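Local coordinates for amidohydrolase (Chromobacterium violaceum, PDB 2YB1), which hydrolyses the 3'-phosphate of nucleoside 3',5'-bisphosphates, leaving a nucleoside 5'-phosphate and orthophosphate, with the help of three manganese ions, at residues D5-S10 with G62-V67; P83-L88 with V181-M186; T200-L205 with A233-R238; P192-M197 with S221-L226; M123-N128 with F137-V142. All coordinates share one frame; numbering follows the deposited sequence.

Interaction 1 is the buried heart of the protein, its centre about 3 Å from that of the chain, and is all metal coordination. The centres of the other four lie about 13 to 20 Å from the chain's centre. Interaction 4 joins the loops after strands 186-189 and 216-221 and reaches a bound phosphate; interaction 3 pairs the helices to which those loops lead, and the two touch where Met197 packs on Ile202 and Leu205. Interaction 2, across the chain's centre from interaction 4, is mainly apolar packing between a helix start and a helix end. Interaction 5 belongs to the helical region contributing to the nucleotide pocket, with a tryptophan face and two waters replacing direct polar bonds.

Interaction 1: residues D5-S10 with G62-V67; sequences DLHFHS and GVEVSV. With MN (manganese (II) ion), chain C; MN (manganese (II) ion), chain D.
His7, His9 and Glu64 meet through one manganese ion, chain C. The metal bonds come first: His7 NE2 and His9 NE2 each lie 2.2 Å from this manganese, and Glu64 OE1 lies 2.3 Å from it. The other carboxylate oxygen, Glu64 OE2, binds the manganese of chain D at 2.1 Å, making Glu64 a bridge between two ions. Its CG is anti to the backbone N (chi1 -177°) and the chain runs out straight, which carries the carboxylate from strand 59-69 across to the histidines. This is the metal centre of the PHP family, in which a His-x-His pair after the first strand of the barrel-like fold supplies two ligands; Asp248 completes the protein ligands of the chain C ion, and His75 and His191 share the chain D ion with Glu64.

Packing follows from coordination. The imidazole of His7 stands nearly perpendicular to the carboxylate, 88° between planes, whereas Glu64 OE1 comes to the edge of the His9 ring, 3.1 Å from CE1.

Hydrogen bonds hold the first shell from behind. His7 ND1 pairs with Glu218, and His7 N donates to Asp5 OD1 at 3.2 Å, closing an Asx turn.

Interaction 2: residues P83-L88 with V181-M186; sequences PAEPAL and VGAGGM
Glu85 OE1 accepts from Leu88 N at 2.8 Å, an almost straight bond (173°), while Glu85 OE2 takes the N-H of Ala87 at 3.1 Å. This is an N-cap: the carboxylate folds back over the first turn of helix 86-96 and satisfies two of its amides. Leu88 N meets OE1 on its syn side, and Ala87 N comes to OE2 from above the carboxylate plane. The bend at chi2 (-76°) turns the acid end back toward the helix and leaves the aliphatic part of the side chain to face segment 181-186.

That segment is the opposite kind of helix end. Helix 173-182 finishes in a Schellman motif, with Gly184 at positive phi and its N bonded to Val181 O at 2.9 Å. The contact thus sets the start of one helix beside the finish of another, at the periphery of the PHP domain about 17 Å from the centre of the chain. A backbone hydrogen bond between Ala183 and Asp82 ties the turn to the residue just ahead of Pro83.

Between the two segments the contacts are van der Waals. Glu85 CG rests 3.8 Å from the carbonyl oxygen, Gly182 O, and the rest is apolar: the methyl of Ala183 touches both Glu85 CB (3.9 Å from Ala183 CB) and Leu88 CD2 (3.5 Å from Ala183 CB).

Interaction 3: residues T200-L205 with A233-R238; sequences TLIERL and ALHADR
Ile202 packs its CG2 methyl squarely onto the imidazole of His235, and this is the tight part of the contact. The methyl lies 3.6 Å from the ring centroid and 9° off its normal, a CH-pi contact centred over the face. The nearest ring atom to CG2 is His235 CE1, also at 3.6 Å. With CG1 beside the backbone N (chi1 -72°), Ile202 puts its CG2 methyl anti to that N, where it meets the ring. Ile202 itself is buried, and Met197 lies against its CG1.

One residue on, the contact becomes polar and moves toward solvent. Glu203 OE1 forms a salt bridge with Arg238 NH1 at 3.0 Å, the carboxylate and guanidinium planes turned 38° apart. Arg238 bends at chi3 to reach across, and it is an exposed residue. The same Glu203 oxygen is hydrogen-bonded to His239.

Helices 199-211 and 226-239, which follow successive parallel strands of the sheet, are joined here, the side chain of Ile202 being about 13 Å from a manganese ion. The charge of Glu203 is probably at least partly balanced by Arg238, with His239 as a second hydrogen-bond partner; ion pairing serves the outer side of this contact, a methyl-on-imidazole contact its inner side.

Interaction 4: residues P192-M197 with S221-L226; sequences PGRYDM and SGSHSL. With PO4 (phosphate ion), chain F.
A short 3-10 turn at Pro192-Arg194 faces a type I beta turn running from Ser221 to His224, and Gly193 and His224 bring their CA atoms within 6.1 Å. The backbone of the first segment supplies a hydrogen bond across: Gly193 N donates to His224 NE2 at 2.9 Å, reaching it 24° out of the ring plane. NE2 is therefore the acceptor nitrogen of this imidazole, while ND1 is engaged by Val219 O, so both nitrogens are used and the rotation of the ring is fixed. Pro192 sits at the ring edge, its CD 3.4 Å from His224 CE1. From the start of the turn, Ser221 CB lies over one face of the ring, offset toward its rim, and the ring of Phe232 meets it, the planes about 15° apart.

Arg194 extends the contact toward the active site. Bends at chi2 and chi3 swing its guanidinium past Ser223, Arg194 CG passing 3.8 Å from Ser223 CB. Arg194 NH1 then serves two acceptors at the edge of the group: a straight bond of 2.9 Å (170°) to phosphate O1, and a weak one of 3.4 Å to Ser223 OG. Arg194 NH2 adds a weak bond to phosphate O4. The phosphate probably came from the crystallisation liquor, but its place beside the manganese ions is consistent with a site for the phosphate product.

Both segments are loops at the C-terminal ends of parallel strands, 186-189 and 216-221, and they lead into helices 199-211 and 226-239; Tyr195 and Met197 turn the first loop against strand 72-79.

Interaction 5: residues M123-N128 with F137-V142; sequences MRWCDN and FARHLV
This is a partly buried contact of the face of Trp125 against Arg139 and His140 of helix 134-143, in the helical part of the protein, where the loop after helix 118-123 folds back. A type I beta turn from Met123 to Cys126 brings Trp125 opposite the helix. Arg139 CB sits 4.1 Å from the centroid of the five-membered ring of the indole, 18° off the normal, a CH-pi contact. Further along the arginine, CD comes within 3.8 Å of Trp125 CE3, since Arg139 runs extended from CG to NE and lays its aliphatic part across the indole. At the pyrrole end, Trp125 NE1 is 3.8 Å from His140 CA.

The polar links go through water. One water accepts from Trp125 NE1 at 2.8 Å and lies 2.9 Å from His140 ND1, in the plane of both rings. A second donates to Trp125 O at 2.7 Å and takes a weak bond from Arg139 NH1.

The arginine's main charge partner is elsewhere: NE makes a salt bridge with Glu254, and NH2 bonds to Asp14 O. Its side chain also touches His250. Asp14 and His250 bind manganese and substrate, consistent with Arg139 lying in a second shell behind the nucleotide pocket, to which this helical region contributes Ser133, Arg134, Thr135 and Phe154 and the metal-binding core Asp14, His39, His75 and His250.

Interaction 1: residues D5-S10 with G62-V67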
# COMPACT_ATOMS: atom_id res chain seq x y z
N ASP A 5 10.49 -5.40 -6.41
CA ASP A 5 9.75 -4.72 -5.36
C ASP A 5 8.36 -4.34 -5.87
O ASP A 5 8.22 -3.45 -6.72
CB ASP A 5 10.53 -3.47 -4.93
CG ASP A 5 9.94 -2.81 -3.70
OD1 ASP A 5 8.85 -3.23 -3.25
OD2 ASP A 5 10.57 -1.86 -3.18
N LEU A 6 7.34 -5.01 -5.33
CA LEU A 6 5.94 -4.83 -5.72
C LEU A 6 5.07 -3.99 -4.77
O LEU A 6 3.84 -4.14 -4.81
CB LEU A 6 5.27 -6.16 -6.10
CG LEU A 6 6.11 -6.98 -7.09
CD1 LEU A 6 5.41 -8.28 -7.47
CD2 LEU A 6 6.48 -6.16 -8.34
N HIS A 7 5.68 -3.30 -3.81
CA HIS A 7 4.92 -2.40 -2.94
C HIS A 7 5.72 -1.16 -2.51
O HIS A 7 6.69 -1.29 -1.79
CB HIS A 7 4.47 -3.21 -1.72
CG HIS A 7 3.47 -2.52 -0.85
ND1 HIS A 7 2.49 -3.21 -0.17
CD2 HIS A 7 3.31 -1.22 -0.51
CE1 HIS A 7 1.76 -2.36 0.54
NE2 HIS A 7 2.24 -1.14 0.34
N PHE A 8 5.27 0.03 -2.89
CA PHE A 8 5.87 1.28 -2.38
C PHE A 8 5.00 2.47 -2.75
O PHE A 8 4.07 2.34 -3.55
CB PHE A 8 7.34 1.47 -2.86
CG PHE A 8 7.54 1.34 -4.36
CD1 PHE A 8 7.44 2.46 -5.19
CD2 PHE A 8 7.91 0.12 -4.93
CE1 PHE A 8 7.63 2.35 -6.58
CE2 PHE A 8 8.11 -0.00 -6.31
CZ PHE A 8 7.98 1.12 -7.14
N HIS A 9 5.35 3.65 -2.22
CA HIS A 9 4.49 4.83 -2.30
C HIS A 9 5.22 6.05 -2.85
O HIS A 9 6.45 6.10 -2.86
CB HIS A 9 3.92 5.17 -0.92
CG HIS A 9 3.02 4.11 -0.39
ND1 HIS A 9 1.66 4.14 -0.55
CD2 HIS A 9 3.29 2.94 0.24
CE1 HIS A 9 1.12 3.06 -0.03
NE2 HIS A 9 2.09 2.31 0.46
N SER A 10 4.43 7.03 -3.29
CA SER A 10 4.97 8.27 -3.83
C SER A 10 4.15 9.40 -3.25
O SER A 10 3.20 9.16 -2.50
CB SER A 10 4.85 8.27 -5.35
OG SER A 10 3.50 8.49 -5.76
N GLY A 62 0.05 -0.56 -10.23
CA GLY A 62 -0.36 -1.07 -8.93
C GLY A 62 -1.20 -0.07 -8.16
O GLY A 62 -1.33 1.08 -8.56
N VAL A 63 -1.80 -0.54 -7.07
CA VAL A 63 -2.56 0.33 -6.18
C VAL A 63 -2.68 -0.38 -4.82
O VAL A 63 -2.56 -1.60 -4.74
CB VAL A 63 -3.97 0.59 -6.74
CG1 VAL A 63 -4.79 -0.69 -6.71
CG2 VAL A 63 -4.68 1.73 -5.97
N GLU A 64 -2.89 0.39 -3.76
CA GLU A 64 -3.19 -0.20 -2.45
C GLU A 64 -4.55 0.29 -1.94
O GLU A 64 -4.72 1.48 -1.62
CB GLU A 64 -2.09 0.12 -1.43
CG GLU A 64 -2.36 -0.57 -0.10
CD GLU A 64 -1.24 -0.42 0.89
OE1 GLU A 64 -0.45 0.53 0.76
OE2 GLU A 64 -1.14 -1.28 1.79
N VAL A 65 -5.51 -0.63 -1.84
CA VAL A 65 -6.90 -0.27 -1.54
C VAL A 65 -7.26 -0.46 -0.07
O VAL A 65 -7.05 -1.54 0.48
CB VAL A 65 -7.89 -1.11 -2.37
CG1 VAL A 65 -9.35 -0.61 -2.14
CG2 VAL A 65 -7.49 -1.09 -3.85
N SER A 66 -7.80 0.59 0.54
CA SER A 66 -8.22 0.57 1.94
C SER A 66 -9.55 -0.16 2.07
O SER A 66 -10.51 0.14 1.35
CB SER A 66 -8.40 2.00 2.47
OG SER A 66 -7.23 2.79 2.27
N VAL A 67 -9.60 -1.10 3.01
CA VAL A 67 -10.76 -1.98 3.21
C VAL A 67 -11.13 -2.04 4.70
O VAL A 67 -10.25 -2.11 5.56
CB VAL A 67 -10.45 -3.42 2.68
CG1 VAL A 67 -11.49 -4.45 3.19
CG2 VAL A 67 -10.40 -3.43 1.16
MN MN C . 1.65 0.54 1.61
MN MN D . -0.81 -0.91 3.84

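Interaction 2: residues P83-L88 with V181-M186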
# COMPACT_ATOMS: atom_id res chain seq x y z
N PRO A 83 -5.48 1.11 -15.01
CA PRO A 83 -6.03 2.17 -14.16
C PRO A 83 -7.16 2.94 -14.85
O PRO A 83 -7.92 3.64 -14.18
CB PRO A 83 -4.83 3.08 -13.90
CG PRO A 83 -3.94 2.86 -15.06
CD PRO A 83 -4.10 1.41 -15.43
N ALA A 84 -7.28 2.82 -16.17
CA ALA A 84 -8.34 3.49 -16.90
C ALA A 84 -9.68 2.75 -16.84
O ALA A 84 -10.70 3.26 -17.31
CB ALA A 84 -7.93 3.71 -18.35
N GLU A 85 -9.70 1.55 -16.27
CA GLU A 85 -10.96 0.82 -16.15
C GLU A 85 -11.96 1.60 -15.26
O GLU A 85 -11.63 1.98 -14.15
CB GLU A 85 -10.72 -0.60 -15.62
CG GLU A 85 -11.86 -1.56 -15.89
CD GLU A 85 -13.03 -1.32 -14.95
OE1 GLU A 85 -12.79 -1.15 -13.74
OE2 GLU A 85 -14.19 -1.30 -15.42
N PRO A 86 -13.18 1.84 -15.77
CA PRO A 86 -14.14 2.76 -15.12
C PRO A 86 -14.61 2.34 -13.72
O PRO A 86 -14.71 3.19 -12.85
CB PRO A 86 -15.34 2.78 -16.09
CG PRO A 86 -14.90 2.07 -17.33
CD PRO A 86 -13.74 1.20 -16.98
N ALA A 87 -14.92 1.07 -13.51
CA ALA A 87 -15.41 0.62 -12.21
C ALA A 87 -14.36 0.79 -11.10
O ALA A 87 -14.67 1.28 -10.02
CB ALA A 87 -15.90 -0.82 -12.27
N LEU A 88 -13.13 0.38 -11.39
CA LEU A 88 -12.01 0.62 -10.48
C LEU A 88 -11.84 2.12 -10.18
O LEU A 88 -11.73 2.53 -9.02
CB LEU A 88 -10.72 0.06 -11.09
CG LEU A 88 -9.39 0.34 -10.38
CD1 LEU A 88 -9.38 -0.26 -8.97
CD2 LEU A 88 -8.22 -0.20 -11.21
N VAL A 181 -9.71 -7.11 -9.94
CA VAL A 181 -9.85 -8.20 -10.90
C VAL A 181 -10.53 -7.75 -12.19
O VAL A 181 -10.11 -8.11 -13.29
CB VAL A 181 -10.62 -9.40 -10.29
CG1 VAL A 181 -10.97 -10.42 -11.38
CG2 VAL A 181 -9.79 -10.03 -9.16
N GLY A 182 -11.59 -6.95 -12.05
CA GLY A 182 -12.31 -6.43 -13.21
C GLY A 182 -11.44 -5.50 -14.05
O GLY A 182 -11.74 -5.26 -15.22
N ALA A 183 -10.38 -4.97 -13.44
CA ALA A 183 -9.40 -4.13 -14.15
C ALA A 183 -8.25 -4.94 -14.71
O ALA A 183 -7.27 -4.38 -15.22
CB ALA A 183 -8.88 -3.02 -13.23
N GLY A 184 -8.33 -6.27 -14.58
CA GLY A 184 -7.36 -7.16 -15.20
C GLY A 184 -6.17 -7.50 -14.32
O GLY A 184 -5.23 -8.14 -14.77
N GLY A 185 -6.21 -7.09 -13.06
CA GLY A 185 -5.08 -7.34 -12.18
C GLY A 185 -5.32 -8.49 -11.21
O GLY A 185 -6.38 -9.14 -11.22
N MET A 186 -4.31 -8.75 -10.38
CA MET A 186 -4.42 -9.71 -9.28
C MET A 186 -4.52 -8.95 -7.95
O MET A 186 -3.82 -7.96 -7.75
CB MET A 186 -3.22 -10.66 -9.28
CG MET A 186 -3.22 -11.64 -10.47
SD MET A 186 -1.77 -12.71 -10.49
CE MET A 186 -2.20 -13.89 -9.18

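Interaction 3: residues T200-L205 with A233-R238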
# COMPACT_ATOMS: atom_id res chain seq x y z
N THR A 200 -6.65 -18.12 13.18
CA THR A 200 -8.05 -18.33 12.81
C THR A 200 -8.63 -17.15 12.00
O THR A 200 -9.28 -17.36 10.97
CB THR A 200 -8.91 -18.65 14.04
OG1 THR A 200 -8.49 -19.91 14.57
CG2 THR A 200 -10.39 -18.73 13.67
N LEU A 201 -8.41 -15.93 12.48
CA LEU A 201 -8.86 -14.75 11.75
C LEU A 201 -8.16 -14.59 10.41
O LEU A 201 -8.78 -14.21 9.42
CB LEU A 201 -8.68 -13.49 12.59
CG LEU A 201 -9.91 -13.12 13.42
CD1 LEU A 201 -9.70 -11.78 14.11
CD2 LEU A 201 -11.16 -13.09 12.53
N ILE A 202 -6.86 -14.88 10.38
CA ILE A 202 -6.11 -14.84 9.13
C ILE A 202 -6.72 -15.81 8.12
O ILE A 202 -6.91 -15.46 6.95
CB ILE A 202 -4.61 -15.19 9.32
CG1 ILE A 202 -3.87 -14.06 10.05
CG2 ILE A 202 -3.95 -15.46 7.97
CD1 ILE A 202 -3.76 -12.78 9.24
N GLU A 203 -7.02 -17.02 8.57
CA GLU A 203 -7.65 -18.01 7.71
C GLU A 203 -9.00 -17.53 7.20
O GLU A 203 -9.33 -17.70 6.03
CB GLU A 203 -7.81 -19.34 8.44
CG GLU A 203 -8.74 -20.31 7.75
CD GLU A 203 -8.06 -21.60 7.36
OE1 GLU A 203 -6.81 -21.60 7.21
OE2 GLU A 203 -8.76 -22.63 7.20
N ARG A 204 -9.79 -16.94 8.09
CA ARG A 204 -11.11 -16.40 7.74
C ARG A 204 -10.98 -15.28 6.70
O ARG A 204 -11.73 -15.24 5.71
CB ARG A 204 -11.79 -15.85 9.00
CG ARG A 204 -13.24 -15.46 8.81
CD ARG A 204 -14.06 -16.68 8.42
NE ARG A 204 -15.12 -16.36 7.47
CZ ARG A 204 -15.50 -17.16 6.48
NH1 ARG A 204 -14.92 -18.35 6.30
NH2 ARG A 204 -16.48 -16.78 5.67
N LEU A 205 -10.02 -14.38 6.92
CA LEU A 205 -9.75 -13.31 5.97
C LEU A 205 -9.37 -13.86 4.59
O LEU A 205 -9.90 -13.41 3.57
CB LEU A 205 -8.65 -12.38 6.49
CG LEU A 205 -8.17 -11.30 5.52
CD1 LEU A 205 -9.33 -10.37 5.08
CD2 LEU A 205 -7.02 -10.49 6.13
N ALA A 233 4.09 -17.58 4.32
CA ALA A 233 4.40 -18.56 3.27
C ALA A 233 3.56 -19.83 3.40
O ALA A 233 3.07 -20.38 2.41
CB ALA A 233 5.89 -18.90 3.27
N LEU A 234 3.41 -20.32 4.63
CA LEU A 234 2.59 -21.51 4.91
C LEU A 234 1.10 -21.25 4.72
O LEU A 234 0.40 -22.08 4.13
CB LEU A 234 2.84 -22.04 6.33
CG LEU A 234 4.23 -22.63 6.59
CD1 LEU A 234 4.32 -23.17 8.01
CD2 LEU A 234 4.53 -23.72 5.56
N HIS A 235 0.60 -20.11 5.21
CA HIS A 235 -0.79 -19.73 4.96
C HIS A 235 -1.05 -19.71 3.46
O HIS A 235 -2.08 -20.22 2.99
CB HIS A 235 -1.12 -18.33 5.53
CG HIS A 235 -1.46 -18.32 6.99
ND1 HIS A 235 -2.61 -18.91 7.49
CD2 HIS A 235 -0.84 -17.74 8.04
CE1 HIS A 235 -2.66 -18.71 8.79
NE2 HIS A 235 -1.60 -18.01 9.16
N ALA A 236 -0.13 -19.12 2.71
CA ALA A 236 -0.29 -19.00 1.27
C ALA A 236 -0.33 -20.37 0.63
O ALA A 236 -1.15 -20.64 -0.25
CB ALA A 236 0.84 -18.14 0.67
N ASP A 237 0.56 -21.26 1.07
CA ASP A 237 0.64 -22.58 0.44
C ASP A 237 -0.64 -23.40 0.67
O ASP A 237 -1.10 -24.09 -0.24
CB ASP A 237 1.87 -23.35 0.92
CG ASP A 237 2.05 -24.66 0.17
OD1 ASP A 237 2.34 -24.60 -1.05
OD2 ASP A 237 1.89 -25.73 0.79
N ARG A 238 -1.20 -23.33 1.88
CA ARG A 238 -2.40 -24.11 2.20
C ARG A 238 -3.59 -23.69 1.34
O ARG A 238 -4.48 -24.49 1.07
CB ARG A 238 -2.79 -23.95 3.67
CG ARG A 238 -1.73 -24.38 4.66
CD ARG A 238 -2.17 -24.09 6.09
NE ARG A 238 -3.29 -24.93 6.51
CZ ARG A 238 -4.57 -24.59 6.39
NH1 ARG A 238 -4.90 -23.42 5.85
NH2 ARG A 238 -5.52 -25.42 6.79

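Interaction 4: residues P192-M197 with S221-L226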
# COMPACT_ATOMS: atom_id res chain seq x y z
N PRO A 192 0.22 -8.85 5.88
CA PRO A 192 -0.70 -9.55 6.80
C PRO A 192 -0.18 -9.62 8.25
O PRO A 192 -0.98 -9.72 9.17
CB PRO A 192 -0.84 -10.94 6.16
CG PRO A 192 0.41 -11.12 5.33
CD PRO A 192 0.69 -9.73 4.79
N GLY A 193 1.13 -9.54 8.44
CA GLY A 193 1.70 -9.60 9.77
C GLY A 193 1.39 -8.39 10.64
O GLY A 193 1.60 -8.43 11.86
N ARG A 194 0.89 -7.33 10.03
CA ARG A 194 0.53 -6.11 10.76
C ARG A 194 -0.86 -6.18 11.38
O ARG A 194 -1.19 -5.38 12.25
CB ARG A 194 0.60 -4.87 9.85
CG ARG A 194 1.97 -4.52 9.34
CD ARG A 194 2.32 -3.05 9.65
NE ARG A 194 1.24 -2.10 9.32
CZ ARG A 194 1.30 -1.20 8.34
NH1 ARG A 194 2.38 -1.13 7.56
NH2 ARG A 194 0.28 -0.38 8.13
N TYR A 195 -1.69 -7.12 10.93
CA TYR A 195 -3.08 -7.13 11.37
C TYR A 195 -3.20 -7.78 12.76
O TYR A 195 -2.44 -8.70 13.08
CB TYR A 195 -3.95 -7.88 10.35
CG TYR A 195 -3.87 -7.32 8.94
CD1 TYR A 195 -3.80 -5.95 8.71
CD2 TYR A 195 -3.87 -8.17 7.84
CE1 TYR A 195 -3.72 -5.44 7.43
CE2 TYR A 195 -3.79 -7.66 6.54
CZ TYR A 195 -3.72 -6.30 6.35
OH TYR A 195 -3.64 -5.77 5.07
N ASP A 196 -4.17 -7.35 13.57
CA ASP A 196 -4.26 -7.97 14.88
C ASP A 196 -5.23 -9.13 14.72
O ASP A 196 -6.43 -9.03 14.98
CB ASP A 196 -4.80 -6.94 15.87
CG ASP A 196 -5.05 -7.51 17.28
OD1 ASP A 196 -4.28 -8.39 17.74
OD2 ASP A 196 -6.02 -7.06 17.92
N MET A 197 -4.64 -10.29 14.39
CA MET A 197 -5.39 -11.48 14.03
C MET A 197 -4.53 -12.70 14.34
O MET A 197 -3.33 -12.70 14.03
CB MET A 197 -5.69 -11.47 12.52
CG MET A 197 -6.58 -10.31 12.04
SD MET A 197 -6.87 -10.42 10.26
CE MET A 197 -7.81 -8.92 9.96
N SER A 221 7.84 -8.66 3.00
CA SER A 221 7.32 -7.31 3.18
C SER A 221 8.22 -6.54 4.14
O SER A 221 8.74 -7.10 5.11
CB SER A 221 5.87 -7.36 3.68
OG SER A 221 5.48 -6.14 4.27
N GLY A 222 8.42 -5.25 3.85
CA GLY A 222 9.22 -4.41 4.71
C GLY A 222 8.67 -4.41 6.12
O GLY A 222 9.39 -4.12 7.07
N SER A 223 7.39 -4.75 6.24
CA SER A 223 6.69 -4.81 7.53
C SER A 223 6.76 -6.18 8.22
O SER A 223 6.14 -6.37 9.27
CB SER A 223 5.21 -4.42 7.36
OG SER A 223 5.06 -3.12 6.81
N HIS A 224 7.49 -7.13 7.64
CA HIS A 224 7.48 -8.50 8.14
C HIS A 224 8.80 -8.90 8.77
O HIS A 224 9.87 -8.52 8.29
CB HIS A 224 7.15 -9.49 7.02
CG HIS A 224 5.69 -9.63 6.74
ND1 HIS A 224 5.20 -10.41 5.72
CD2 HIS A 224 4.61 -9.08 7.35
CE1 HIS A 224 3.87 -10.34 5.71
NE2 HIS A 224 3.49 -9.54 6.70
N SER A 225 8.73 -9.68 9.84
CA SER A 225 9.92 -10.30 10.37
C SER A 225 10.14 -11.60 9.60
O SER A 225 9.26 -12.03 8.82
CB SER A 225 9.73 -10.63 11.84
OG SER A 225 8.72 -11.61 12.00
N LEU A 226 11.26 -12.26 9.85
CA LEU A 226 11.52 -13.53 9.19
C LEU A 226 10.50 -14.57 9.62
O LEU A 226 10.09 -15.41 8.80
CB LEU A 226 12.95 -14.02 9.47
CG LEU A 226 14.05 -13.19 8.79
CD1 LEU A 226 15.43 -13.75 9.12
CD2 LEU A 226 13.84 -13.12 7.27
P PO4 F . 1.10 0.94 4.40
O1 PO4 F . 2.16 0.86 5.49
O2 PO4 F . 1.35 2.14 3.55
O3 PO4 F . 1.18 -0.29 3.50
O4 PO4 F . -0.25 0.98 5.06

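Interaction 5: residues M123-N128 with F137-V142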
# COMPACT_ATOMS: atom_id res chain seq x y z
N MET A 123 -1.13 19.07 6.35
CA MET A 123 -1.36 19.56 5.00
C MET A 123 -0.07 20.04 4.33
O MET A 123 0.05 20.00 3.10
CB MET A 123 -2.40 20.67 5.01
CG MET A 123 -2.91 21.03 3.64
SD MET A 123 -3.69 19.62 2.83
CE MET A 123 -5.09 19.38 3.89
N ARG A 124 0.88 20.50 5.14
CA ARG A 124 2.16 21.00 4.64
C ARG A 124 2.97 19.85 4.04
O ARG A 124 3.88 20.07 3.23
CB ARG A 124 2.95 21.67 5.77
CG ARG A 124 2.70 23.17 5.95
CD ARG A 124 1.23 23.49 6.17
NE ARG A 124 0.93 24.90 5.91
CZ ARG A 124 0.65 25.80 6.85
NH1 ARG A 124 0.61 25.46 8.14
NH2 ARG A 124 0.39 27.06 6.50
N TRP A 125 2.65 18.64 4.47
CA TRP A 125 3.37 17.44 4.02
C TRP A 125 2.66 16.70 2.88
O TRP A 125 3.14 15.67 2.40
CB TRP A 125 3.58 16.49 5.21
CG TRP A 125 4.52 17.06 6.21
CD1 TRP A 125 4.22 17.87 7.27
CD2 TRP A 125 5.94 16.91 6.21
NE1 TRP A 125 5.37 18.21 7.94
CE2 TRP A 125 6.44 17.64 7.31
CE3 TRP A 125 6.84 16.22 5.39
CZ2 TRP A 125 7.80 17.70 7.61
CZ3 TRP A 125 8.20 16.29 5.69
CH2 TRP A 125 8.66 17.02 6.79
N CYS A 126 1.53 17.23 2.44
CA CYS A 126 0.64 16.49 1.55
C CYS A 126 0.38 17.30 0.28
O CYS A 126 -0.23 18.37 0.33
CB CYS A 126 -0.65 16.18 2.30
SG CYS A 126 -1.97 15.42 1.38
N ASP A 127 0.84 16.79 -0.86
CA ASP A 127 0.73 17.53 -2.12
C ASP A 127 -0.72 17.55 -2.61
O ASP A 127 -1.19 18.55 -3.16
CB ASP A 127 1.61 16.91 -3.19
CG ASP A 127 3.08 17.24 -3.02
OD1 ASP A 127 3.45 18.00 -2.09
OD2 ASP A 127 3.88 16.73 -3.83
N ASN A 128 -1.41 16.43 -2.42
CA ASN A 128 -2.78 16.29 -2.86
C ASN A 128 -3.73 16.17 -1.67
O ASN A 128 -3.81 15.10 -1.06
CB ASN A 128 -2.87 15.05 -3.76
CG ASN A 128 -1.79 15.03 -4.83
OD1 ASN A 128 -1.87 15.76 -5.82
ND2 ASN A 128 -0.75 14.21 -4.63
N PHE A 137 -0.01 13.40 9.16
CA PHE A 137 -0.16 13.87 10.54
C PHE A 137 1.05 13.46 11.37
O PHE A 137 1.56 14.23 12.17
CB PHE A 137 -1.44 13.31 11.19
CG PHE A 137 -2.68 14.12 10.89
CD1 PHE A 137 -3.33 13.99 9.66
CD2 PHE A 137 -3.18 15.02 11.82
CE1 PHE A 137 -4.47 14.75 9.38
CE2 PHE A 137 -4.31 15.78 11.54
CZ PHE A 137 -4.95 15.64 10.31
N ALA A 138 1.52 12.23 11.15
CA ALA A 138 2.67 11.74 11.89
C ALA A 138 3.94 12.52 11.54
O ALA A 138 4.72 12.87 12.43
CB ALA A 138 2.87 10.24 11.65
N ARG A 139 4.15 12.78 10.26
CA ARG A 139 5.32 13.56 9.84
C ARG A 139 5.29 14.93 10.47
O ARG A 139 6.34 15.44 10.89
CB ARG A 139 5.43 13.69 8.32
CG ARG A 139 5.81 12.39 7.66
CD ARG A 139 6.15 12.52 6.18
NE ARG A 139 6.38 11.17 5.67
CZ ARG A 139 5.77 10.62 4.63
NH1 ARG A 139 4.91 11.33 3.90
NH2 ARG A 139 6.06 9.36 4.30
N HIS A 140 4.10 15.53 10.54
CA HIS A 140 3.95 16.83 11.19
C HIS A 140 4.31 16.74 12.66
O HIS A 140 5.07 17.56 13.16
CB HIS A 140 2.54 17.39 11.06
CG HIS A 140 2.31 18.60 11.92
ND1 HIS A 140 3.03 19.77 11.77
CD2 HIS A 140 1.48 18.81 12.97
CE1 HIS A 140 2.64 20.65 12.67
NE2 HIS A 140 1.69 20.09 13.41
N LEU A 141 3.76 15.74 13.35
CA LEU A 141 3.99 15.60 14.79
C LEU A 141 5.48 15.41 15.11
O LEU A 141 5.97 15.90 16.12
CB LEU A 141 3.14 14.48 15.39
CG LEU A 141 1.64 14.81 15.43
CD1 LEU A 141 0.80 13.54 15.56
CD2 LEU A 141 1.34 15.80 16.56
N VAL A 142 6.18 14.70 14.23
CA VAL A 142 7.62 14.51 14.43
C VAL A 142 8.41 15.78 14.06
O VAL A 142 9.24 16.25 14.84
CB VAL A 142 8.15 13.33 13.60
CG1 VAL A 142 9.68 13.26 13.71
CG2 VAL A 142 7.50 12.03 14.05
O HOH W 1 5.20 20.24 9.90
O HOH W 2 5.10 13.87 2.99